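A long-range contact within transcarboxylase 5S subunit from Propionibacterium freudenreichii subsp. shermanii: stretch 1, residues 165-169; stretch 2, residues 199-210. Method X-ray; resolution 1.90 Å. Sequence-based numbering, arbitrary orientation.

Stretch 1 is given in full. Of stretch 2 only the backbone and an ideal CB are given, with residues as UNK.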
# COMPACT_ATOMS: atom_id res chain seq x y z
N CYS A 165 17.85 9.46 12.45
CA CYS A 165 16.52 9.82 11.93
C CYS A 165 16.73 10.47 10.57
O CYS A 165 17.42 11.48 10.44
CB CYS A 165 15.80 10.79 12.87
SG CYS A 165 15.28 10.03 14.41
N TYR A 166 16.13 9.86 9.56
CA TYR A 166 16.27 10.35 8.18
C TYR A 166 15.30 11.50 7.93
O TYR A 166 14.15 11.48 8.35
CB TYR A 166 15.95 9.24 7.17
CG TYR A 166 16.10 9.72 5.74
CD1 TYR A 166 17.36 9.89 5.18
CD2 TYR A 166 14.98 10.04 4.97
CE1 TYR A 166 17.51 10.38 3.88
CE2 TYR A 166 15.12 10.54 3.67
CZ TYR A 166 16.39 10.70 3.13
OH TYR A 166 16.53 11.16 1.84
N THR A 167 15.80 12.53 7.26
CA THR A 167 14.91 13.64 6.89
C THR A 167 15.45 14.25 5.59
O THR A 167 16.52 13.87 5.11
CB THR A 167 14.82 14.74 8.00
OG1 THR A 167 13.88 15.75 7.59
CG2 THR A 167 16.17 15.41 8.23
N ILE A 168 14.67 15.15 5.02
CA ILE A 168 15.11 15.87 3.82
C ILE A 168 15.19 17.35 4.21
O ILE A 168 14.25 17.90 4.79
CB ILE A 168 14.13 15.68 2.63
CG1 ILE A 168 14.17 14.22 2.15
CG2 ILE A 168 14.52 16.59 1.48
CD1 ILE A 168 13.15 13.89 1.08
N SER A 169 16.32 17.97 3.95
CA SER A 169 16.51 19.40 4.25
C SER A 169 17.79 19.87 3.56
O SER A 169 18.62 19.06 3.15
CB SER A 169 16.64 19.65 5.76
OG SER A 169 18.00 19.59 6.14
N UNK A 199 8.40 8.42 6.21
CA UNK A 199 8.45 7.72 4.91
C UNK A 199 9.01 8.63 3.82
O UNK A 199 8.55 8.61 2.68
CB UNK A 199 7.06 7.23 4.51
N UNK A 200 10.03 9.40 4.16
CA UNK A 200 10.63 10.34 3.22
C UNK A 200 11.76 9.70 2.41
O UNK A 200 12.22 10.28 1.43
CB UNK A 200 11.16 11.56 3.97
N UNK A 201 12.20 8.52 2.81
CA UNK A 201 13.34 7.87 2.14
C UNK A 201 12.94 7.28 0.79
O UNK A 201 12.21 6.29 0.72
CB UNK A 201 13.92 6.77 3.03
N UNK A 202 13.43 7.89 -0.28
CA UNK A 202 13.15 7.40 -1.63
C UNK A 202 14.17 6.32 -1.99
O UNK A 202 15.19 6.17 -1.32
CB UNK A 202 13.19 8.54 -2.65
N UNK A 203 13.90 5.55 -3.05
CA UNK A 203 14.78 4.47 -3.50
C UNK A 203 16.25 4.79 -3.75
O UNK A 203 17.13 4.09 -3.25
CB UNK A 203 14.20 3.90 -4.80
N UNK A 204 16.55 5.85 -4.51
CA UNK A 204 17.97 6.12 -4.81
C UNK A 204 18.72 6.53 -3.55
O UNK A 204 19.85 6.09 -3.32
CB UNK A 204 18.10 7.21 -5.87
N UNK A 205 18.13 7.41 -2.72
CA UNK A 205 18.81 7.83 -1.49
C UNK A 205 19.03 6.62 -0.57
O UNK A 205 20.06 6.50 0.08
CB UNK A 205 18.00 8.91 -0.77
N UNK A 206 18.06 5.71 -0.53
CA UNK A 206 18.20 4.51 0.31
C UNK A 206 19.45 3.73 -0.12
O UNK A 206 20.30 3.37 0.69
CB UNK A 206 16.95 3.63 0.21
N UNK A 207 19.54 3.48 -1.41
CA UNK A 207 20.69 2.75 -1.97
C UNK A 207 22.00 3.50 -1.68
O UNK A 207 22.95 2.93 -1.16
CB UNK A 207 20.52 2.56 -3.48
N UNK A 208 22.04 4.79 -2.01
CA UNK A 208 23.25 5.62 -1.85
C UNK A 208 23.73 5.70 -0.40
O UNK A 208 24.93 5.60 -0.13
CB UNK A 208 22.98 7.03 -2.37
N UNK A 209 22.82 5.90 0.55
CA UNK A 209 23.23 6.02 1.95
C UNK A 209 23.71 4.68 2.50
O UNK A 209 24.76 4.60 3.14
CB UNK A 209 22.07 6.55 2.80
N UNK A 210 22.95 3.61 2.27
CA UNK A 210 23.34 2.29 2.78
C UNK A 210 24.68 1.88 2.17
O UNK A 210 25.56 1.36 2.86
CB UNK A 210 22.27 1.25 2.47

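Stretch 1 is an extended, irregular segment. It offers stretch 2 chiefly the ring of Tyr-166 (chi1 t), the side chain of Ile-168 and, between them, the backbone of Thr-167, whose CA-to-CB bond points away.

Position 199 has phi/psi of 62/41, a left-handed conformation in which glycine, asparagine or aspartate is common. Its CB points away, with nothing of stretch 1 within 5.5 Å. The residue is Ala-199, which makes no contact.

Position 200 points toward stretch 1. Its ideal CB lies 4.1 Å from Tyr-166 CE2 and 4.2 Å from Ile-168 CD1, with the Thr-167 backbone beyond, so the surroundings are mainly apolar. Leucine, isoleucine, valine or methionine would all be plausible. The residue is Leu-200 (m, t). Its CD1 reaches 4.2 Å from Thr-167 CA, while its CD2 comes to 4.2 Å from Ile-168 CD1. Its backbone also takes part: Leu-200 O sits at the edge of the Tyr-166 ring, near its plane, 3.7 Å from Tyr-166 CE2.

At position 201 the CB points sideways, yet its ideal position is 3.9 Å from Tyr-166 CD2. A branched or flexible apolar chain could bend over the ring; a shorter one could touch only its margin. The residue is Leu-201 (t, p), whose CD1 stands 3.6 Å from the centroid of the Tyr-166 ring and 12° off the ring normal, a CH-pi contact over one face.

Position 202 points sideways and its ideal CB has no stretch 1 atom within 5.5 Å, so this contact scarcely restricts the choice. It is the N-cap position, where serine, threonine, aspartate or asparagine is frequent. The residue is Lys-202, with an extended side chain whose NZ is hydrogen-bonded elsewhere in the structure. Its backbone matters more: one water accepts from Lys-202 N (3.0 Å to the water O), donates to Leu-200 O (2.6 Å from the water O) and hydrogen-bonds Tyr-166 OH (2.7 Å from the water O). It thereby links the stretches, which share no direct hydrogen bond.

Positions 203 and 204 open the helix out of reach of stretch 1. The phi of -53° at 203 allows proline, and Pro-203 is found. At 204 many helix-compatible residues would serve; the residue is Gln-204, whose side chain hydrogen-bonds to position 208.

Position 205 faces stretch 1, its ideal CB 3.7 Å from Tyr-166 OH. A compact residue such as alanine or proline suits it, and phi of -62° permits the latter. Pro-205 CB packs 3.8 Å from Tyr-166 OH.

Positions 206, 207 and 208 make no contact and accept many helical residues; they are Ala-206, Tyr-207 and Asp-208. Asp-208 OD1 accepts from Gln-204 NE2 at 3.0 Å.

Position 209, one turn after 205, again points toward stretch 1, but its ideal CB has nothing within 5.5 Å. A long apolar chain such as leucine, isoleucine or methionine could span the gap. Ile-209 (m, t) does so, bringing CD1 to 3.6 Å from Tyr-166 CE1.

Position 210 is out of reach and is occupied by Ile-210.

Stretch 2 199-210: ALLKPQPAYDII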
# COMPACT_ATOMS: atom_id res chain seq x y z
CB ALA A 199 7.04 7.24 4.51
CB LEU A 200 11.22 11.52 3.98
CG LEU A 200 10.26 12.57 4.51
CD1 LEU A 200 10.99 13.48 5.49
CD2 LEU A 200 9.70 13.35 3.34
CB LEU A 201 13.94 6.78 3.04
CG LEU A 201 15.21 6.11 2.50
CD1 LEU A 201 16.37 7.11 2.50
CD2 LEU A 201 15.56 4.92 3.39
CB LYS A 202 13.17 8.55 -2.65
CG LYS A 202 12.01 9.54 -2.47
CD LYS A 202 12.04 10.62 -3.55
CE LYS A 202 10.82 11.53 -3.48
NZ LYS A 202 10.72 12.36 -4.72
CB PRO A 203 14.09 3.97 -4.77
CG PRO A 203 12.65 4.19 -4.46
CD PRO A 203 12.67 5.58 -3.86
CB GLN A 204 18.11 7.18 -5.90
CG GLN A 204 19.54 7.24 -6.43
CD GLN A 204 19.93 5.93 -7.10
OE1 GLN A 204 19.26 5.48 -8.03
NE2 GLN A 204 21.01 5.31 -6.63
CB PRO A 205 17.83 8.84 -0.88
CG PRO A 205 17.22 9.48 -2.09
CD PRO A 205 17.00 8.31 -3.04
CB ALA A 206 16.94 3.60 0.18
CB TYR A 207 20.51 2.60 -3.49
CG TYR A 207 21.65 1.88 -4.18
CD1 TYR A 207 21.62 0.50 -4.38
CD2 TYR A 207 22.78 2.59 -4.60
CE1 TYR A 207 22.69 -0.16 -5.00
CE2 TYR A 207 23.85 1.94 -5.22
CZ TYR A 207 23.80 0.58 -5.42
OH TYR A 207 24.86 -0.06 -6.03
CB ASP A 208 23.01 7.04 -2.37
CG ASP A 208 22.81 7.08 -3.88
OD1 ASP A 208 22.98 6.05 -4.55
OD2 ASP A 208 22.47 8.17 -4.40
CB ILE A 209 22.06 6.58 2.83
CG1 ILE A 209 21.80 8.04 2.46
CG2 ILE A 209 22.42 6.50 4.32
CD1 ILE A 209 20.46 8.59 2.97
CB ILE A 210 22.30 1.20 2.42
CG1 ILE A 210 20.96 1.50 3.11
CG2 ILE A 210 22.81 -0.17 2.84
CD1 ILE A 210 21.03 1.49 4.60
O HOH W 1 14.48 10.65 0.10
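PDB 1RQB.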